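Local coordinates for ABC transporter, substrate binding protein (Agrobacterium tumefaciens, PDB 3C9H), which probably captures a solute in the periplasm for uptake by an ABC transporter, and binds a magnesium ion, at residues Ala95-Val100 / Val183-Met188; Pro152-Glu157 / Pro254-Val259; Gly171-Tyr176 / Lys203-Ala208; Thr175-Arg180 / Glu346-Ala351. All coordinates share one frame; numbering follows the deposited sequence.

Contact 1 of 4, residues Ala95-Val100 / Val183-Met188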
loop_
_atom_site.group_PDB
_atom_site.type_symbol
_atom_site.label_atom_id
_atom_site.label_comp_id
_atom_site.label_asym_id
_atom_site.label_seq_id
_atom_site.Cartn_x
_atom_site.Cartn_y
_atom_site.Cartn_z
ATOM N N ALA A 95 2.222 3.464 -3.478
ATOM C CA ALA A 95 3.591 3.756 -3.903
ATOM C C ALA A 95 3.912 5.246 -3.609
ATOM O O ALA A 95 3.847 6.118 -4.476
ATOM C CB ALA A 95 3.856 3.351 -5.346
ATOM N N MET A 96 4.278 5.506 -2.355
ATOM C CA MET A 96 4.329 6.854 -1.803
ATOM C C MET A 96 5.301 7.696 -2.614
ATOM O O MET A 96 5.044 8.853 -2.926
ATOM C CB MET A 96 4.793 6.834 -0.349
ATOM C CG MET A 96 3.942 6.028 0.666
ATOM S SD MET A 96 4.550 6.053 2.370
ATOM C CE MET A 96 4.279 7.770 2.780
ATOM N N ASP A 97 6.425 7.091 -2.925
ATOM C CA ASP A 97 7.468 7.727 -3.699
ATOM C C ASP A 97 7.026 8.166 -5.099
ATOM O O ASP A 97 7.327 9.288 -5.528
ATOM C CB ASP A 97 8.719 6.844 -3.719
ATOM C CG ASP A 97 8.495 5.458 -4.333
ATOM O OD1 ASP A 97 7.383 4.890 -4.243
ATOM O OD2 ASP A 97 9.490 4.905 -4.848
ATOM N N LEU A 98 6.251 7.332 -5.781
ATOM C CA LEU A 98 5.772 7.659 -7.118
ATOM C C LEU A 98 4.745 8.777 -7.059
ATOM O O LEU A 98 4.656 9.580 -7.981
ATOM C CB LEU A 98 5.156 6.418 -7.805
ATOM C CG LEU A 98 6.157 5.270 -8.046
ATOM C CD1 LEU A 98 5.521 4.104 -8.764
ATOM C CD2 LEU A 98 7.444 5.779 -8.779
ATOM N N GLN A 99 3.958 8.816 -5.980
ATOM C CA GLN A 99 2.975 9.875 -5.805
ATOM C C GLN A 99 3.629 11.216 -5.518
ATOM O O GLN A 99 3.224 12.235 -6.046
ATOM C CB GLN A 99 1.978 9.507 -4.716
ATOM C CG GLN A 99 1.039 8.371 -5.139
ATOM C CD GLN A 99 -0.054 8.837 -6.095
ATOM O OE1 GLN A 99 0.172 8.942 -7.307
ATOM N NE2 GLN A 99 -1.258 9.101 -5.556
ATOM N N VAL A 100 4.644 11.209 -4.677
ATOM C CA VAL A 100 5.400 12.434 -4.392
ATOM C C VAL A 100 6.159 12.876 -5.652
ATOM O O VAL A 100 6.177 14.058 -5.968
ATOM C CB VAL A 100 6.324 12.266 -3.169
ATOM C CG1 VAL A 100 7.313 13.499 -3.015
ATOM C CG2 VAL A 100 5.470 12.105 -1.909
ATOM N N VAL A 183 4.666 -0.642 -4.358
ATOM C CA VAL A 183 4.661 -0.728 -2.871
ATOM C C VAL A 183 5.715 -1.731 -2.384
ATOM O O VAL A 183 6.403 -1.495 -1.393
ATOM C CB VAL A 183 3.267 -0.977 -2.239
ATOM C CG1 VAL A 183 2.832 -2.431 -2.400
ATOM C CG2 VAL A 183 3.286 -0.525 -0.759
ATOM N N GLY A 184 5.895 -2.807 -3.133
ATOM C CA GLY A 184 7.005 -3.741 -2.891
ATOM C C GLY A 184 8.343 -3.043 -2.918
ATOM O O GLY A 184 9.160 -3.226 -2.000
ATOM N N PHE A 185 8.592 -2.254 -3.970
ATOM C CA PHE A 185 9.821 -1.507 -4.050
ATOM C C PHE A 185 9.991 -0.557 -2.842
ATOM O O PHE A 185 11.053 -0.492 -2.223
ATOM C CB PHE A 185 9.945 -0.716 -5.362
ATOM C CG PHE A 185 11.203 0.089 -5.403
ATOM C CD1 PHE A 185 12.381 -0.490 -5.810
ATOM C CD2 PHE A 185 11.228 1.389 -4.902
ATOM C CE1 PHE A 185 13.584 0.246 -5.767
ATOM C CE2 PHE A 185 12.413 2.125 -4.845
ATOM C CZ PHE A 185 13.590 1.545 -5.267
ATOM N N LEU A 186 8.933 0.162 -2.504
ATOM C CA LEU A 186 8.964 1.058 -1.351
ATOM C C LEU A 186 9.394 0.297 -0.107
ATOM O O LEU A 186 10.281 0.738 0.604
ATOM C CB LEU A 186 7.588 1.722 -1.140
ATOM C CG LEU A 186 7.465 2.764 -0.011
ATOM C CD1 LEU A 186 8.287 3.986 -0.341
ATOM C CD2 LEU A 186 6.010 3.165 0.258
ATOM N N PHE A 187 8.764 -0.843 0.167
ATOM C CA PHE A 187 9.074 -1.584 1.370
ATOM C C PHE A 187 10.550 -2.025 1.337
ATOM O O PHE A 187 11.235 -1.919 2.346
ATOM C CB PHE A 187 8.160 -2.807 1.566
ATOM C CG PHE A 187 6.699 -2.491 1.905
ATOM C CD1 PHE A 187 6.329 -1.343 2.632
ATOM C CD2 PHE A 187 5.709 -3.408 1.571
ATOM C CE1 PHE A 187 4.982 -1.104 2.950
ATOM C CE2 PHE A 187 4.368 -3.191 1.890
ATOM C CZ PHE A 187 4.002 -2.036 2.581
ATOM N N MET A 188 11.027 -2.538 0.205
ATOM C CA MET A 188 12.447 -2.938 0.097
ATOM C C MET A 188 13.369 -1.743 0.331
ATOM O O MET A 188 14.375 -1.845 1.034
ATOM C CB MET A 188 12.744 -3.572 -1.267
ATOM C CG MET A 188 14.246 -3.925 -1.531
ATOM S SD MET A 188 14.833 -5.221 -0.437
ATOM C CE MET A 188 13.328 -6.064 0.144
#
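Leu186 places CG anti to its backbone N (chi1 -177°), Met96 places CG beside its own N and anti to the carbonyl carbon, and Asp97 takes the crowded position between N and carbonyl carbon (chi1 60°), which turns its carboxylate across to the other helix. The two apolar chains then cross obliquely. Leu186 CD2 packs 3.6 Å from Met96 CG, and the same methyl lies 3.9 Å from Met96 SD, so it rests against the middle of the methionine while the bend at the last torsion takes CE elsewhere. The second branch slides past the carboxylate, Leu186 CD1 being 4.1 Å from Asp97 OD1. The axes of 96-100 and 183-188 come within 9.9 Å at 106°, consistent with a contact confined to the first turns. Both helices present their N-terminal ends: Ala95 is the N-cap of helix 96-104, and Ala95 CB stands 4.2 Å from Val183 N. This placement fits the two-lobed fold of the periplasmic binding protein clan, where such helix ends line the cleft; Val183 N makes a weak hydrogen bond to a citrate, probably from the crystallisation liquor, and the Val183 side chain is about 7 Å from the magnesium ion. Asp97 OD2 approaches Phe185 CD2 obliquely at 3.9 Å, the carboxylate and ring planes nearly parallel. Arg341 serves both residues, as salt-bridge partner of Asp97 OD2 and cation-pi partner of Phe185.

Contact 2 of 4, residues Pro152-Glu157 / Pro254-Val259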
loop_
_atom_site.group_PDB
_atom_site.type_symbol
_atom_site.label_atom_id
_atom_site.label_comp_id
_atom_site.label_asym_id
_atom_site.label_seq_id
_atom_site.Cartn_x
_atom_site.Cartn_y
_atom_site.Cartn_z
ATOM N N PRO A 152 8.281 -17.396 12.506
ATOM C CA PRO A 152 9.315 -16.400 12.786
ATOM C C PRO A 152 8.696 -15.023 13.007
ATOM O O PRO A 152 7.700 -14.701 12.371
ATOM C CB PRO A 152 10.194 -16.441 11.533
ATOM C CG PRO A 152 9.307 -16.976 10.454
ATOM C CD PRO A 152 8.369 -17.915 11.123
ATOM N N ALA A 153 9.250 -14.262 13.957
ATOM C CA ALA A 153 8.737 -12.946 14.345
ATOM C C ALA A 153 9.733 -11.806 14.076
ATOM O O ALA A 153 9.427 -10.643 14.320
ATOM C CB ALA A 153 8.358 -12.955 15.822
ATOM N N THR A 154 10.915 -12.148 13.585
ATOM C CA THR A 154 11.933 -11.198 13.210
ATOM C C THR A 154 12.572 -11.708 11.931
ATOM O O THR A 154 12.376 -12.864 11.537
ATOM C CB THR A 154 13.045 -11.058 14.287
ATOM O OG1 THR A 154 13.844 -12.244 14.313
ATOM C CG2 THR A 154 12.473 -10.768 15.665
ATOM N N ARG A 155 13.369 -10.859 11.306
ATOM C CA ARG A 155 14.075 -11.227 10.095
ATOM C C ARG A 155 15.173 -12.270 10.340
ATOM O O ARG A 155 15.366 -13.150 9.528
ATOM C CB ARG A 155 14.609 -9.963 9.409
ATOM C CG ARG A 155 13.478 -9.278 8.630
ATOM C CD ARG A 155 13.676 -7.823 8.448
ATOM N NE ARG A 155 12.480 -7.196 7.887
ATOM C CZ ARG A 155 11.474 -6.708 8.605
ATOM N NH1 ARG A 155 10.447 -6.159 7.991
ATOM N NH2 ARG A 155 11.496 -6.736 9.930
ATOM N N ALA A 156 15.878 -12.155 11.461
ATOM C CA ALA A 156 16.808 -13.201 11.895
ATOM C C ALA A 156 16.112 -14.550 12.013
ATOM O O ALA A 156 16.618 -15.547 11.489
ATOM C CB ALA A 156 17.458 -12.838 13.215
ATOM N N GLU A 157 14.962 -14.583 12.686
ATOM C CA GLU A 157 14.185 -15.823 12.848
ATOM C C GLU A 157 13.656 -16.371 11.531
ATOM O O GLU A 157 13.523 -17.585 11.358
ATOM C CB GLU A 157 13.002 -15.625 13.811
ATOM C CG GLU A 157 13.413 -15.471 15.249
ATOM C CD GLU A 157 12.242 -15.286 16.211
ATOM O OE1 GLU A 157 11.086 -15.442 15.811
ATOM O OE2 GLU A 157 12.490 -14.994 17.393
ATOM N N PRO A 254 6.393 -7.864 12.409
ATOM C CA PRO A 254 7.765 -8.138 12.824
ATOM C C PRO A 254 8.220 -7.329 14.047
ATOM O O PRO A 254 8.028 -6.101 14.109
ATOM C CB PRO A 254 8.574 -7.764 11.586
ATOM C CG PRO A 254 7.630 -7.965 10.472
ATOM C CD PRO A 254 6.324 -7.505 10.986
ATOM N N LYS A 255 8.856 -8.022 14.985
ATOM C CA LYS A 255 9.225 -7.433 16.268
ATOM C C LYS A 255 10.537 -6.675 16.243
ATOM O O LYS A 255 10.732 -5.792 17.075
ATOM C CB LYS A 255 9.274 -8.513 17.347
ATOM C CG LYS A 255 7.923 -9.126 17.664
ATOM C CD LYS A 255 8.129 -10.294 18.582
ATOM C CE LYS A 255 6.837 -10.997 18.974
ATOM N NZ LYS A 255 7.195 -12.210 19.792
ATOM N N ASP A 256 11.439 -7.030 15.323
ATOM C CA ASP A 256 12.671 -6.250 15.090
ATOM C C ASP A 256 12.355 -4.834 14.537
ATOM O O ASP A 256 12.797 -3.831 15.081
ATOM C CB ASP A 256 13.685 -7.012 14.214
ATOM C CG ASP A 256 13.075 -7.617 12.934
ATOM O OD1 ASP A 256 11.838 -7.635 12.760
ATOM O OD2 ASP A 256 13.856 -8.114 12.100
ATOM N N TYR A 257 11.566 -4.747 13.478
ATOM C CA TYR A 257 10.998 -3.465 13.074
ATOM C C TYR A 257 9.852 -3.728 12.103
ATOM O O TYR A 257 9.809 -4.775 11.446
ATOM C CB TYR A 257 12.046 -2.552 12.419
ATOM C CG TYR A 257 12.572 -3.076 11.107
ATOM C CD1 TYR A 257 11.933 -2.794 9.907
ATOM C CD2 TYR A 257 13.720 -3.857 11.066
ATOM C CE1 TYR A 257 12.423 -3.302 8.698
ATOM C CE2 TYR A 257 14.207 -4.340 9.890
ATOM C CZ TYR A 257 13.575 -4.064 8.706
ATOM O OH TYR A 257 14.117 -4.580 7.539
ATOM N N THR A 258 8.935 -2.773 12.011
ATOM C CA THR A 258 7.806 -2.908 11.101
ATOM C C THR A 258 7.727 -1.646 10.246
ATOM O O THR A 258 7.498 -0.554 10.765
ATOM C CB THR A 258 6.431 -3.150 11.830
ATOM O OG1 THR A 258 6.431 -4.409 12.522
ATOM C CG2 THR A 258 5.283 -3.198 10.818
ATOM N N VAL A 259 7.952 -1.796 8.946
ATOM C CA VAL A 259 7.788 -0.692 8.024
ATOM C C VAL A 259 6.300 -0.364 7.868
ATOM O O VAL A 259 5.454 -1.271 7.806
ATOM C CB VAL A 259 8.428 -0.983 6.666
ATOM C CG1 VAL A 259 8.069 0.161 5.681
ATOM C CG2 VAL A 259 9.973 -1.132 6.819
HETATM O O HOH W 1 8.033 -4.466 7.973
HETATM O O HOH W 2 16.164 -9.679 12.875
#
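An N-capped helix start, residues 152-157, is clasped by the turn that leads into strand 258-268. Thr154 is the N-cap, its OG1 accepting from Glu157 N, and Glu157 OE1 in turn accepts from Ala153 N. Two main-chain groups beside the cap are gripped across the contact. Lys255 N donates to Ala153 O at 2.8 Å, almost along the C=O axis, and Arg155 N donates to Asp256 OD2 at 2.9 Å with a nearly straight N-H...O angle of 170°, from above the carboxylate plane. A water extends this grip by linking Asp256 OD2 to Ala156 N. The negative group thus sits at the helix N terminus, which would be expected to stabilise its charge. Arg155, extended from CG to NE, carries its guanidinium back over the turn. Arg155 NH2 is 3.0 Å from Asp256 OD1 in a salt bridge, and Arg155 NH2 also donates to Tyr257 O at 3.0 Å, on a lone pair in the carbonyl plane. The flat group stacks on the Tyr257 ring, planes 10° apart, with Arg155 CZ 3.8 Å from the ring centroid, a cation-pi arrangement. A second water joins Arg155 NH1 to Val259 N. These bonds fix the guanidinium's rotation. Asp256 N is buried by the contact without a partner in the model. Further out, Arg155 NE bonds Tyr232 OH of strand 230-235, Tyr257 OH bonds Asp191 of helix 183-194, and Phe195 meets the Tyr257 ring.

Contact 3 of 4, residues Gly171-Tyr176 / Lys203-Ala208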
loop_
_atom_site.group_PDB
_atom_site.type_symbol
_atom_site.label_atom_id
_atom_site.label_comp_id
_atom_site.label_asym_id
_atom_site.label_seq_id
_atom_site.Cartn_x
_atom_site.Cartn_y
_atom_site.Cartn_z
ATOM N N GLY A 171 10.505 -23.164 -2.414
ATOM C CA GLY A 171 9.462 -22.790 -3.352
ATOM C C GLY A 171 8.099 -22.597 -2.711
ATOM O O GLY A 171 7.103 -22.536 -3.408
ATOM N N ARG A 172 8.048 -22.502 -1.384
ATOM C CA ARG A 172 6.783 -22.322 -0.677
ATOM C C ARG A 172 6.830 -21.087 0.230
ATOM O O ARG A 172 6.119 -20.991 1.235
ATOM C CB ARG A 172 6.410 -23.599 0.082
ATOM C CG ARG A 172 6.147 -24.739 -0.900
ATOM C CD ARG A 172 5.766 -26.037 -0.255
ATOM N NE ARG A 172 4.510 -25.932 0.467
ATOM C CZ ARG A 172 4.324 -26.310 1.731
ATOM N NH1 ARG A 172 5.297 -26.871 2.446
ATOM N NH2 ARG A 172 3.138 -26.143 2.283
ATOM N N ILE A 173 7.652 -20.117 -0.160
ATOM C CA ILE A 173 7.579 -18.781 0.446
ATOM C C ILE A 173 7.454 -17.763 -0.656
ATOM O O ILE A 173 7.817 -18.021 -1.808
ATOM C CB ILE A 173 8.783 -18.450 1.354
ATOM C CG1 ILE A 173 10.074 -18.419 0.532
ATOM C CG2 ILE A 173 8.865 -19.475 2.517
ATOM C CD1 ILE A 173 11.229 -17.831 1.263
ATOM N N ALA A 174 6.928 -16.597 -0.301
ATOM C CA ALA A 174 6.621 -15.583 -1.301
ATOM C C ALA A 174 6.784 -14.152 -0.767
ATOM O O ALA A 174 6.676 -13.900 0.432
ATOM C CB ALA A 174 5.208 -15.779 -1.826
ATOM N N THR A 175 7.046 -13.234 -1.696
ATOM C CA THR A 175 7.146 -11.813 -1.409
ATOM C C THR A 175 6.802 -10.998 -2.667
ATOM O O THR A 175 6.504 -11.554 -3.743
ATOM C CB THR A 175 8.548 -11.444 -0.876
ATOM O OG1 THR A 175 8.513 -10.133 -0.305
ATOM C CG2 THR A 175 9.615 -11.509 -1.989
ATOM N N TYR A 176 6.776 -9.674 -2.514
ATOM C CA TYR A 176 6.520 -8.785 -3.640
ATOM C C TYR A 176 7.672 -8.853 -4.636
ATOM O O TYR A 176 8.831 -8.860 -4.253
ATOM C CB TYR A 176 6.402 -7.332 -3.189
ATOM C CG TYR A 176 5.025 -6.896 -2.770
ATOM C CD1 TYR A 176 4.761 -6.519 -1.454
ATOM C CD2 TYR A 176 3.993 -6.832 -3.689
ATOM C CE1 TYR A 176 3.480 -6.073 -1.080
ATOM C CE2 TYR A 176 2.736 -6.385 -3.318
ATOM C CZ TYR A 176 2.494 -6.002 -2.029
ATOM O OH TYR A 176 1.241 -5.559 -1.698
ATOM N N LYS A 203 18.966 -12.883 0.145
ATOM C CA LYS A 203 19.730 -14.072 -0.267
ATOM C C LYS A 203 19.099 -15.367 0.259
ATOM O O LYS A 203 18.843 -16.282 -0.521
ATOM C CB LYS A 203 21.192 -13.954 0.171
ATOM C CG LYS A 203 21.974 -12.912 -0.642
ATOM C CD LYS A 203 23.324 -12.560 0.003
ATOM C CE LYS A 203 24.097 -11.462 -0.790
ATOM N NZ LYS A 203 24.506 -11.891 -2.196
ATOM N N ALA A 204 18.807 -15.422 1.561
ATOM C CA ALA A 204 18.110 -16.585 2.146
ATOM C C ALA A 204 16.810 -16.914 1.408
ATOM O O ALA A 204 16.516 -18.087 1.168
ATOM C CB ALA A 204 17.835 -16.371 3.624
ATOM N N MET A 205 16.025 -15.896 1.047
ATOM C CA MET A 205 14.750 -16.131 0.356
ATOM C C MET A 205 15.017 -16.728 -1.038
ATOM O O MET A 205 14.304 -17.645 -1.489
ATOM C CB MET A 205 13.897 -14.843 0.252
ATOM C CG MET A 205 13.227 -14.372 1.581
ATOM S SD MET A 205 12.041 -12.988 1.455
ATOM C CE MET A 205 13.189 -11.691 1.092
ATOM N N GLY A 206 16.033 -16.205 -1.723
ATOM C CA GLY A 206 16.422 -16.743 -3.032
ATOM C C GLY A 206 16.872 -18.204 -2.970
ATOM O O GLY A 206 16.527 -18.986 -3.843
ATOM N N ALA A 207 17.612 -18.567 -1.919
ATOM C CA ALA A 207 18.016 -19.964 -1.662
ATOM C C ALA A 207 16.831 -20.869 -1.316
ATOM O O ALA A 207 16.819 -22.055 -1.675
ATOM C CB ALA A 207 19.034 -20.008 -0.571
ATOM N N ALA A 208 15.824 -20.302 -0.646
ATOM C CA ALA A 208 14.551 -20.988 -0.415
ATOM C C ALA A 208 13.623 -21.008 -1.637
ATOM O O ALA A 208 12.484 -21.469 -1.549
ATOM C CB ALA A 208 13.833 -20.386 0.811
#
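From its CB, which points at helix 203-207, Ile173 sends CG1 into the crowded position between backbone N and carbonyl carbon (chi1 64°), with CG2 beside the N. The next torsion is extended (chi2 168°), so CD1 is driven out as the tip, and it is this one methyl, not CG1 or CG2, that comes within 4.2 Å of residues 203-208. Ile173 CD1 lies 3.7 Å from Ala208 CB, 4.0 Å from Met205 CG and 4.1 Å from Met205 CB. It therefore sits between the Met205 stem in the last helical turn and the methyl of Ala208 just beyond the helix end, and the isoleucine and methionine chains cross at about a right angle. Met205 then bends at its third torsion, leaving SD 4.5 Å from Thr175 CG2, a looser approach two residues along the strand. The polar end of that threonine is engaged elsewhere, OG1 bonding Tyr232 O. One hydrogen bond closes the contact at the other side: Gly171 N donates to Ala208 O at 2.7 Å, with an N-H...O angle of 169° and the donor in the carbonyl plane. It ties the residue just after the helix to the turn before the strand, where Gly171 adopts a positive phi. Strand 173-176 runs parallel to strands 211-213 and 230-235, helix 198-207 packs over it, and Leu162 of helix 155-164 touches both Ile173 and Ala208.

Contact 4 of 4, residues Thr175-Arg180 / Glu346-Ala351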
loop_
_atom_site.group_PDB
_atom_site.type_symbol
_atom_site.label_atom_id
_atom_site.label_comp_id
_atom_site.label_asym_id
_atom_site.label_seq_id
_atom_site.Cartn_x
_atom_site.Cartn_y
_atom_site.Cartn_z
ATOM N N THR A 175 7.046 -13.234 -1.696
ATOM C CA THR A 175 7.146 -11.813 -1.409
ATOM C C THR A 175 6.802 -10.998 -2.667
ATOM O O THR A 175 6.504 -11.554 -3.743
ATOM C CB THR A 175 8.548 -11.444 -0.876
ATOM O OG1 THR A 175 8.513 -10.133 -0.305
ATOM C CG2 THR A 175 9.615 -11.509 -1.989
ATOM N N TYR A 176 6.776 -9.674 -2.514
ATOM C CA TYR A 176 6.520 -8.785 -3.640
ATOM C C TYR A 176 7.672 -8.853 -4.636
ATOM O O TYR A 176 8.831 -8.860 -4.253
ATOM C CB TYR A 176 6.402 -7.332 -3.189
ATOM C CG TYR A 176 5.025 -6.896 -2.770
ATOM C CD1 TYR A 176 4.761 -6.519 -1.454
ATOM C CD2 TYR A 176 3.993 -6.832 -3.689
ATOM C CE1 TYR A 176 3.480 -6.073 -1.080
ATOM C CE2 TYR A 176 2.736 -6.385 -3.318
ATOM C CZ TYR A 176 2.494 -6.002 -2.029
ATOM O OH TYR A 176 1.241 -5.559 -1.698
ATOM N N ASP A 177 7.309 -8.909 -5.900
ATOM C CA ASP A 177 8.209 -8.611 -6.983
ATOM C C ASP A 177 8.362 -7.098 -7.039
ATOM O O ASP A 177 7.478 -6.391 -7.518
ATOM C CB ASP A 177 7.615 -9.120 -8.279
ATOM C CG ASP A 177 8.535 -8.915 -9.467
ATOM O OD1 ASP A 177 9.527 -8.155 -9.375
ATOM O OD2 ASP A 177 8.258 -9.546 -10.494
ATOM N N ILE A 178 9.483 -6.621 -6.541
ATOM C CA ILE A 178 9.709 -5.195 -6.432
ATOM C C ILE A 178 9.855 -4.513 -7.790
ATOM O O ILE A 178 9.715 -3.297 -7.885
ATOM C CB ILE A 178 10.853 -4.828 -5.484
ATOM C CG1 ILE A 178 12.241 -5.081 -6.104
ATOM C CG2 ILE A 178 10.697 -5.551 -4.158
ATOM C CD1 ILE A 178 13.371 -4.447 -5.325
ATOM N N GLU A 179 10.104 -5.294 -8.831
ATOM C CA GLU A 179 10.147 -4.758 -10.184
ATOM C C GLU A 179 8.766 -4.444 -10.706
ATOM O O GLU A 179 8.608 -3.558 -11.536
ATOM C CB GLU A 179 10.831 -5.737 -11.154
ATOM C CG GLU A 179 12.334 -5.749 -11.027
ATOM C CD GLU A 179 13.008 -6.475 -12.187
ATOM O OE1 GLU A 179 12.431 -7.466 -12.685
ATOM O OE2 GLU A 179 14.121 -6.059 -12.594
ATOM N N ARG A 180 7.764 -5.160 -10.230
ATOM C CA ARG A 180 6.421 -5.019 -10.742
ATOM C C ARG A 180 5.444 -4.486 -9.699
ATOM O O ARG A 180 4.377 -4.008 -10.050
ATOM C CB ARG A 180 5.933 -6.361 -11.230
ATOM C CG ARG A 180 6.780 -6.957 -12.324
ATOM C CD ARG A 180 5.949 -7.857 -13.208
ATOM N NE ARG A 180 5.046 -6.967 -13.945
ATOM C CZ ARG A 180 3.733 -6.811 -13.740
ATOM N NH1 ARG A 180 3.059 -7.540 -12.837
ATOM N NH2 ARG A 180 3.089 -5.920 -14.467
ATOM N N GLU A 346 18.388 -4.021 -9.559
ATOM C CA GLU A 346 19.319 -4.993 -10.112
ATOM C C GLU A 346 20.127 -5.704 -9.006
ATOM O O GLU A 346 20.434 -6.884 -9.129
ATOM C CB GLU A 346 20.201 -4.387 -11.225
ATOM C CG GLU A 346 21.201 -3.305 -10.830
ATOM C CD GLU A 346 22.079 -2.862 -12.028
ATOM O OE1 GLU A 346 22.170 -3.625 -13.033
ATOM O OE2 GLU A 346 22.676 -1.755 -11.964
ATOM N N ARG A 347 20.449 -5.002 -7.931
ATOM C CA ARG A 347 21.031 -5.635 -6.739
ATOM C C ARG A 347 20.102 -6.716 -6.106
ATOM O O ARG A 347 20.542 -7.787 -5.687
ATOM C CB ARG A 347 21.347 -4.549 -5.716
ATOM C CG ARG A 347 22.187 -5.014 -4.552
ATOM C CD ARG A 347 22.762 -3.840 -3.763
ATOM N NE ARG A 347 23.682 -4.300 -2.715
ATOM C CZ ARG A 347 23.986 -3.627 -1.608
ATOM N NH1 ARG A 347 23.444 -2.443 -1.346
ATOM N NH2 ARG A 347 24.830 -4.157 -0.739
ATOM N N TRP A 348 18.812 -6.417 -6.040
ATOM C CA TRP A 348 17.827 -7.342 -5.504
ATOM C C TRP A 348 17.732 -8.611 -6.361
ATOM O O TRP A 348 17.709 -9.711 -5.831
ATOM C CB TRP A 348 16.503 -6.596 -5.404
ATOM C CG TRP A 348 15.337 -7.339 -4.880
ATOM C CD1 TRP A 348 14.968 -7.503 -3.558
ATOM C CD2 TRP A 348 14.325 -7.950 -5.657
ATOM N NE1 TRP A 348 13.780 -8.206 -3.484
ATOM C CE2 TRP A 348 13.364 -8.485 -4.760
ATOM C CE3 TRP A 348 14.127 -8.102 -7.031
ATOM C CZ2 TRP A 348 12.242 -9.167 -5.199
ATOM C CZ3 TRP A 348 13.019 -8.773 -7.457
ATOM C CH2 TRP A 348 12.079 -9.295 -6.544
ATOM N N ASN A 349 17.717 -8.457 -7.681
ATOM C CA ASN A 349 17.753 -9.605 -8.598
ATOM C C ASN A 349 19.044 -10.394 -8.454
ATOM O O ASN A 349 19.046 -11.604 -8.571
ATOM C CB ASN A 349 17.620 -9.155 -10.055
ATOM C CG ASN A 349 16.225 -8.715 -10.404
ATOM O OD1 ASN A 349 16.029 -7.626 -10.959
ATOM N ND2 ASN A 349 15.234 -9.543 -10.076
ATOM N N GLU A 350 20.135 -9.682 -8.204
ATOM C CA GLU A 350 21.465 -10.266 -8.022
ATOM C C GLU A 350 21.527 -11.120 -6.749
ATOM O O GLU A 350 22.080 -12.215 -6.773
ATOM C CB GLU A 350 22.510 -9.123 -8.060
ATOM C CG GLU A 350 23.816 -9.251 -7.271
ATOM C CD GLU A 350 24.657 -7.932 -7.328
ATOM O OE1 GLU A 350 24.519 -7.146 -8.304
ATOM O OE2 GLU A 350 25.442 -7.670 -6.388
ATOM N N ALA A 351 20.918 -10.644 -5.663
ATOM C CA ALA A 351 20.842 -11.396 -4.399
ATOM C C ALA A 351 19.944 -12.633 -4.467
ATOM O O ALA A 351 20.271 -13.661 -3.889
ATOM C CB ALA A 351 20.375 -10.485 -3.259
#
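Ile178 and Trp348 reach toward each other tip to tip, the isoleucine meeting one face of the indole. Trp348 holds CG anti to its backbone N (chi1 -180°), which sends the ring out from helix 346-351 toward the turn after strand 173-176. Ile178 CG1 stands over the six-membered ring, 3.7 Å from its centroid and only 16° off the normal, a CH-pi contact. Its CD1 extends along the indole toward the five-membered side, with Ile178 CD1 3.5 Å from Trp348 CG, while Ile178 CG2 lies 4.0 Å from Trp348 CE2. Three carbons of one branched side chain therefore spread across the ring. Main-chain and polar atoms meet the far end of the indole: Tyr176 O is 3.6 Å from Trp348 CZ2, obliquely, and Asp177 OD1 is 4.0 Å from Trp348 CH2. Asp177 is held in place from within its own turn, a type I beta turn from Asp177 to Arg180. Asp177 OD1 accepts from Glu179 N at 3.0 Å, an Asx turn, so the carboxylate braces the backbone that presents Ile178. Around the indole, Met188 of helix 183-194, Ile202 of helix 198-207 and Val212 of strand 211-213 also touch Trp348. On the pocket side of the strand, Tyr176 OH bonds Ser216 and a citrate, probably from the crystallisation liquor. The Ile178-Trp348 part of the contact is apolar, resting on dispersion and CH-pi attraction over the indole face.

How the contacts relate
Following the chain, residues 95-100, 152-157, 171-176 and 175-180 each open a contact before any has closed. Contact 1 closes first, at 183-188, and so crosses the other three. Contact 3 closes at 203-208, wholly within the span of contact 2, which ends at 254-259. Contact 4 starts from the same strand as contact 3, sharing Thr175 and Tyr176, but closes only at 346-351 and crosses contact 2. Helix 183-194 is the common neighbour: Phe187 packs on Val259 of contact 2, and Gly184 on Tyr176 and Ile178. The C-terminal helix, the strand 173-176 layer and the helix 96-104 side of the cleft are thereby joined, contact 2 adding helix 155-164 and the turn into strand 258-268.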